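DegV family protein (PDB 3FDJ) is of unknown function but, as a DegV family member, probably binds a fatty acid as characterised relatives of the family do. Local coordinates at residues K109-D114 and G144-Y149; E70-D75 and M95-V100. All coordinates share one frame; numbering follows the deposited sequence.

Contact 1: residues K109-D114 and G144-Y149; sequences KVRVID and GAIDAY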
loop_
_atom_site.group_PDB
_atom_site.type_symbol
_atom_site.label_atom_id
_atom_site.label_comp_id
_atom_site.label_asym_id
_atom_site.label_seq_id
_atom_site.Cartn_x
_atom_site.Cartn_y
_atom_site.Cartn_z
ATOM N N LYS A 109 -16.302 12.710 -14.155
ATOM C CA LYS A 109 -14.871 12.978 -14.103
ATOM C C LYS A 109 -14.230 11.916 -13.240
ATOM O O LYS A 109 -14.672 11.693 -12.098
ATOM C CB LYS A 109 -14.623 14.326 -13.444
ATOM C CG LYS A 109 -15.238 15.468 -14.196
ATOM C CD LYS A 109 -14.796 16.821 -13.638
ATOM C CE LYS A 109 -15.839 17.499 -12.797
ATOM N NZ LYS A 109 -15.985 18.918 -13.299
ATOM N N VAL A 110 -13.202 11.262 -13.771
ATOM C CA VAL A 110 -12.524 10.201 -13.074
ATOM C C VAL A 110 -11.041 10.393 -13.192
ATOM O O VAL A 110 -10.515 10.505 -14.303
ATOM C CB VAL A 110 -12.898 8.816 -13.659
ATOM C CG1 VAL A 110 -12.218 7.691 -12.863
ATOM C CG2 VAL A 110 -14.443 8.622 -13.668
ATOM N N ARG A 111 -10.352 10.433 -12.063
ATOM C CA ARG A 111 -8.896 10.573 -12.065
ATOM C C ARG A 111 -8.347 9.307 -11.471
ATOM O O ARG A 111 -8.706 8.950 -10.338
ATOM C CB ARG A 111 -8.448 11.778 -11.243
ATOM C CG ARG A 111 -6.957 11.740 -10.852
ATOM C CD ARG A 111 -6.016 11.855 -12.064
ATOM N NE ARG A 111 -4.652 11.418 -11.720
ATOM C CZ ARG A 111 -3.757 12.131 -11.024
ATOM N NH1 ARG A 111 -2.565 11.617 -10.797
ATOM N NH2 ARG A 111 -4.019 13.357 -10.577
ATOM N N VAL A 112 -7.506 8.619 -12.237
ATOM C CA VAL A 112 -6.795 7.449 -11.720
ATOM C C VAL A 112 -5.403 7.922 -11.300
ATOM O O VAL A 112 -4.684 8.524 -12.110
ATOM C CB VAL A 112 -6.706 6.315 -12.728
ATOM C CG1 VAL A 112 -5.999 5.114 -12.094
ATOM C CG2 VAL A 112 -8.103 5.897 -13.271
ATOM N N ILE A 113 -5.075 7.660 -10.032
ATOM C CA ILE A 113 -3.799 8.052 -9.411
ATOM C C ILE A 113 -2.921 6.821 -9.247
ATOM O O ILE A 113 -3.232 5.914 -8.473
ATOM C CB ILE A 113 -3.991 8.715 -8.030
ATOM C CG1 ILE A 113 -4.907 9.928 -8.128
ATOM C CG2 ILE A 113 -2.611 9.096 -7.425
ATOM C CD1 ILE A 113 -5.346 10.444 -6.764
ATOM N N ASP A 114 -1.832 6.788 -10.009
ATOM C CA ASP A 114 -0.771 5.811 -9.790
ATOM C C ASP A 114 -0.055 6.289 -8.537
ATOM O O ASP A 114 0.593 7.327 -8.554
ATOM C CB ASP A 114 0.190 5.803 -10.974
ATOM C CG ASP A 114 1.440 4.940 -10.739
ATOM O OD1 ASP A 114 1.496 4.206 -9.741
ATOM O OD2 ASP A 114 2.366 5.042 -11.571
ATOM N N GLY A 144 -5.248 18.450 -9.363
ATOM C CA GLY A 144 -3.917 19.088 -9.503
ATOM C C GLY A 144 -3.046 18.928 -8.268
ATOM O O GLY A 144 -1.871 18.583 -8.351
ATOM N N ALA A 145 -3.649 19.154 -7.118
ATOM C CA ALA A 145 -2.895 19.317 -5.880
ATOM C C ALA A 145 -2.387 18.017 -5.297
ATOM O O ALA A 145 -1.350 18.015 -4.612
ATOM C CB ALA A 145 -3.721 20.084 -4.854
ATOM N N ILE A 146 -3.092 16.913 -5.543
ATOM C CA ILE A 146 -2.741 15.645 -4.922
ATOM C C ILE A 146 -1.351 15.180 -5.387
ATOM O O ILE A 146 -0.573 14.645 -4.591
ATOM C CB ILE A 146 -3.828 14.555 -5.144
ATOM C CG1 ILE A 146 -3.549 13.349 -4.243
ATOM C CG2 ILE A 146 -3.972 14.140 -6.623
ATOM C CD1 ILE A 146 -3.684 13.666 -2.700
ATOM N N ASP A 147 -1.035 15.403 -6.665
ATOM C CA ASP A 147 0.296 15.015 -7.185
ATOM C C ASP A 147 1.440 15.800 -6.545
ATOM O O ASP A 147 2.518 15.251 -6.307
ATOM C CB ASP A 147 0.339 15.115 -8.683
ATOM C CG ASP A 147 -0.734 14.284 -9.322
ATOM O OD1 ASP A 147 -0.456 13.100 -9.639
ATOM O OD2 ASP A 147 -1.876 14.782 -9.416
ATOM N N ALA A 148 1.198 17.061 -6.221
ATOM C CA ALA A 148 2.187 17.855 -5.512
ATOM C C ALA A 148 2.398 17.334 -4.084
ATOM O O ALA A 148 3.534 17.232 -3.606
ATOM C CB ALA A 148 1.747 19.323 -5.488
ATOM N N TYR A 149 1.289 17.026 -3.413
ATOM C CA TYR A 149 1.288 16.465 -2.057
ATOM C C TYR A 149 2.072 15.145 -1.990
ATOM O O TYR A 149 2.872 14.918 -1.051
ATOM C CB TYR A 149 -0.158 16.283 -1.574
ATOM C CG TYR A 149 -0.254 15.600 -0.234
ATOM C CD1 TYR A 149 -0.157 16.335 0.941
ATOM C CD2 TYR A 149 -0.382 14.218 -0.137
ATOM C CE1 TYR A 149 -0.208 15.702 2.192
ATOM C CE2 TYR A 149 -0.452 13.578 1.093
ATOM C CZ TYR A 149 -0.376 14.320 2.253
ATOM O OH TYR A 149 -0.431 13.710 3.490
#

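Contact 2: residues E70-D75 and M95-V100; sequences EAFGDD and MAARAV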
loop_
_atom_site.group_PDB
_atom_site.type_symbol
_atom_site.label_atom_id
_atom_site.label_comp_id
_atom_site.label_asym_id
_atom_site.label_seq_id
_atom_site.Cartn_x
_atom_site.Cartn_y
_atom_site.Cartn_z
ATOM N N GLU A 70 -18.175 -1.862 -10.974
ATOM C CA GLU A 70 -19.062 -2.027 -9.819
ATOM C C GLU A 70 -18.681 -1.010 -8.740
ATOM O O GLU A 70 -19.547 -0.359 -8.162
ATOM C CB GLU A 70 -18.972 -3.447 -9.269
ATOM C CG GLU A 70 -19.921 -3.736 -8.120
ATOM C CD GLU A 70 -19.872 -5.184 -7.640
ATOM O OE1 GLU A 70 -18.761 -5.731 -7.424
ATOM O OE2 GLU A 70 -20.959 -5.764 -7.457
ATOM N N ALA A 71 -17.387 -0.830 -8.511
ATOM C CA ALA A 71 -16.918 0.065 -7.452
ATOM C C ALA A 71 -17.154 1.531 -7.753
ATOM O O ALA A 71 -17.288 2.340 -6.838
ATOM C CB ALA A 71 -15.439 -0.163 -7.170
ATOM N N PHE A 72 -17.149 1.894 -9.037
ATOM C CA PHE A 72 -17.383 3.281 -9.425
ATOM C C PHE A 72 -18.837 3.645 -9.168
ATOM O O PHE A 72 -19.158 4.800 -8.944
ATOM C CB PHE A 72 -17.071 3.521 -10.912
ATOM C CG PHE A 72 -15.620 3.312 -11.319
ATOM C CD1 PHE A 72 -14.581 3.265 -10.404
ATOM C CD2 PHE A 72 -15.303 3.220 -12.667
ATOM C CE1 PHE A 72 -13.265 3.077 -10.810
ATOM C CE2 PHE A 72 -13.988 3.057 -13.078
ATOM C CZ PHE A 72 -12.963 2.971 -12.138
ATOM N N GLY A 73 -19.719 2.652 -9.252
ATOM C CA GLY A 73 -21.130 2.858 -9.036
ATOM C C GLY A 73 -21.699 3.740 -10.124
ATOM O O GLY A 73 -21.594 3.426 -11.326
ATOM N N ASP A 74 -22.302 4.847 -9.724
ATOM C CA ASP A 74 -22.808 5.796 -10.708
ATOM C C ASP A 74 -22.479 7.243 -10.325
ATOM O O ASP A 74 -23.167 8.195 -10.702
ATOM C CB ASP A 74 -24.300 5.565 -10.968
ATOM C CG ASP A 74 -25.176 6.162 -9.922
ATOM O OD1 ASP A 74 -24.792 6.111 -8.730
ATOM O OD2 ASP A 74 -26.249 6.702 -10.306
ATOM N N ASP A 75 -21.378 7.421 -9.612
ATOM C CA ASP A 75 -21.008 8.764 -9.193
ATOM C C ASP A 75 -20.308 9.523 -10.309
ATOM O O ASP A 75 -19.691 8.947 -11.205
ATOM C CB ASP A 75 -20.177 8.693 -7.909
ATOM C CG ASP A 75 -21.049 8.399 -6.696
ATOM O OD1 ASP A 75 -22.214 8.873 -6.667
ATOM O OD2 ASP A 75 -20.626 7.670 -5.785
HETATM N N MSE A 95 -7.400 2.197 -15.588
HETATM C CA MSE A 95 -7.523 3.071 -16.775
HETATM C C MSE A 95 -8.466 2.472 -17.814
HETATM O O MSE A 95 -9.249 3.200 -18.438
HETATM C CB MSE A 95 -6.159 3.364 -17.390
HETATM C CG MSE A 95 -5.260 4.216 -16.543
HETATM SE SE MSE A 95 -5.923 6.033 -16.469
HETATM C CE MSE A 95 -5.599 6.634 -18.290
ATOM N N ALA A 96 -8.411 1.160 -17.997
ATOM C CA ALA A 96 -9.318 0.488 -18.913
ATOM C C ALA A 96 -10.778 0.617 -18.449
ATOM O O ALA A 96 -11.695 0.879 -19.248
ATOM C CB ALA A 96 -8.895 -1.004 -19.076
ATOM N N ALA A 97 -10.995 0.448 -17.151
ATOM C CA ALA A 97 -12.331 0.599 -16.583
ATOM C C ALA A 97 -12.823 2.057 -16.678
ATOM O O ALA A 97 -13.997 2.295 -16.962
ATOM C CB ALA A 97 -12.336 0.101 -15.114
ATOM N N ARG A 98 -11.933 3.017 -16.459
ATOM C CA ARG A 98 -12.270 4.440 -16.598
ATOM C C ARG A 98 -12.762 4.725 -18.015
ATOM O O ARG A 98 -13.711 5.470 -18.217
ATOM C CB ARG A 98 -11.056 5.317 -16.288
ATOM C CG ARG A 98 -11.231 6.786 -16.576
ATOM C CD ARG A 98 -10.022 7.575 -16.187
ATOM N NE ARG A 98 -10.147 8.962 -16.607
ATOM C CZ ARG A 98 -9.816 9.454 -17.791
ATOM N NH1 ARG A 98 -9.320 8.684 -18.762
ATOM N NH2 ARG A 98 -9.997 10.748 -18.024
ATOM N N ALA A 99 -12.088 4.117 -18.987
ATOM C CA ALA A 99 -12.427 4.307 -20.397
ATOM C C ALA A 99 -13.871 3.904 -20.679
ATOM O O ALA A 99 -14.606 4.612 -21.386
ATOM C CB ALA A 99 -11.458 3.511 -21.272
ATOM N N VAL A 100 -14.250 2.729 -20.188
ATOM C CA VAL A 100 -15.605 2.239 -20.339
ATOM C C VAL A 100 -16.576 3.136 -19.559
ATOM O O VAL A 100 -17.649 3.509 -20.059
ATOM C CB VAL A 100 -15.710 0.777 -19.850
ATOM C CG1 VAL A 100 -17.182 0.332 -19.792
ATOM C CG2 VAL A 100 -14.858 -0.158 -20.782
#

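Contact 1: residues K109-D114 and G144-Y149
Arg111 NH2 is gripped by two carboxylates, bonding Asp147 OD2 at 2.8 Å and forming a second salt bridge with Asp143 OD1 one turn earlier on helix 139-150. This helix packs on one face of an alpha/beta sheet; the axes of segments 109-114 and 144-149 are 6° apart in direction and 10.6 Å from each other at closest approach. Arg111 meets Asp147 end-on: NH1 reaches OD1 at 2.8 Å while NH2 takes OD2, each oxygen using its syn lone pair. The guanidinium and carboxylate planes differ by only 7°, and both bonds are nearly straight, making a flat, two-pronged pair. Behind the fork, Arg111 NE donates to Val112 O (2.9 Å) from above the carbonyl plane. A bend at chi2 (66°) turns the arginine along its own strand, where Ile113 CG1 lies 3.7 Å over the guanidinium centre and helps to fix its tilt. A leucine in place of Arg111 would probably leave Asp147 and Asp143 as neighbouring negative charges without their shared mate. Beside the ion pair the contact turns apolar: Ile146, which also touches Leu129 and Met132 of helix 120-134, sets its CG2 3.9 Å from Ile113 CD1.

Contact 2: residues E70-D75 and M95-V100
The Phe72 ring meets helix 90-102 with its edge: Ala97 C and Arg98 N both lie close to the ring plane, beside CE2, so the backbone of the helix borders the rim of the ring and does not stack on it. Elsewhere the ring touches Ile78 and Val80 of strand 77-82 and forms an edge-to-face pair with Tyr101. Phe72 CE2 does most of the touching, 3.9 Å from Ala97 C and 4.0 Å from Arg98 N. The methyl of Ala97 sits at the same corner, its CB 4.0 Å from Phe72 CE2 and 4.2 Å from CZ. With CG anti to the carbonyl carbon (chi1 -64°), the phenyl group leaves the last turn of helix 65-72 in the direction of helix 90-102.

Two helices on one face of the sheet are joined here. Helix 90-102 is the connection of a beta-alpha-beta unit between the parallel strands 77-82 and 109-114, and Phe72 closes the helix that precedes this unit. Directly after the aromatic residue the chain leaves helical geometry at Gly73, whose positive phi (66°) starts the turn leading into strand 77-82. Ala97 also touches Ile65 and Trp68. Arg98 adds little besides its backbone: its extended side chain leads away, and its polar end turns to Val110 on strand 109-114.

Between the two segments the chemistry is therefore that of van der Waals contact, with an aromatic C-H border against a methyl group and peptide atoms, which implies that close fit and exclusion of water, rather than directional bonding, probably hold this pair together.

In the fold
Strand 109-114, one half of contact 1, also faces contact 2; the contact centres are about 16 Å apart. Its alternating side chains serve both faces of the sheet: Arg111 and Ile113 point to helix 139-150 in contact 1, whereas Val110 and Val112 face helix 90-102, which carries one half of contact 2. A direct connection runs through Arg98 NE, 2.8 Å from Val110 O in a probable hydrogen bond, and through packing of the selenomethionine Met95, whose SE lies 3.8 Å from Val112 CB. The two contacts thus lie on opposite faces of one sheet, in an alpha/beta/alpha layering. The sodium ion, bound at Lys160, Ala179 and Ile184, belongs to the region of the other sheet, and neither contact contributes to its site.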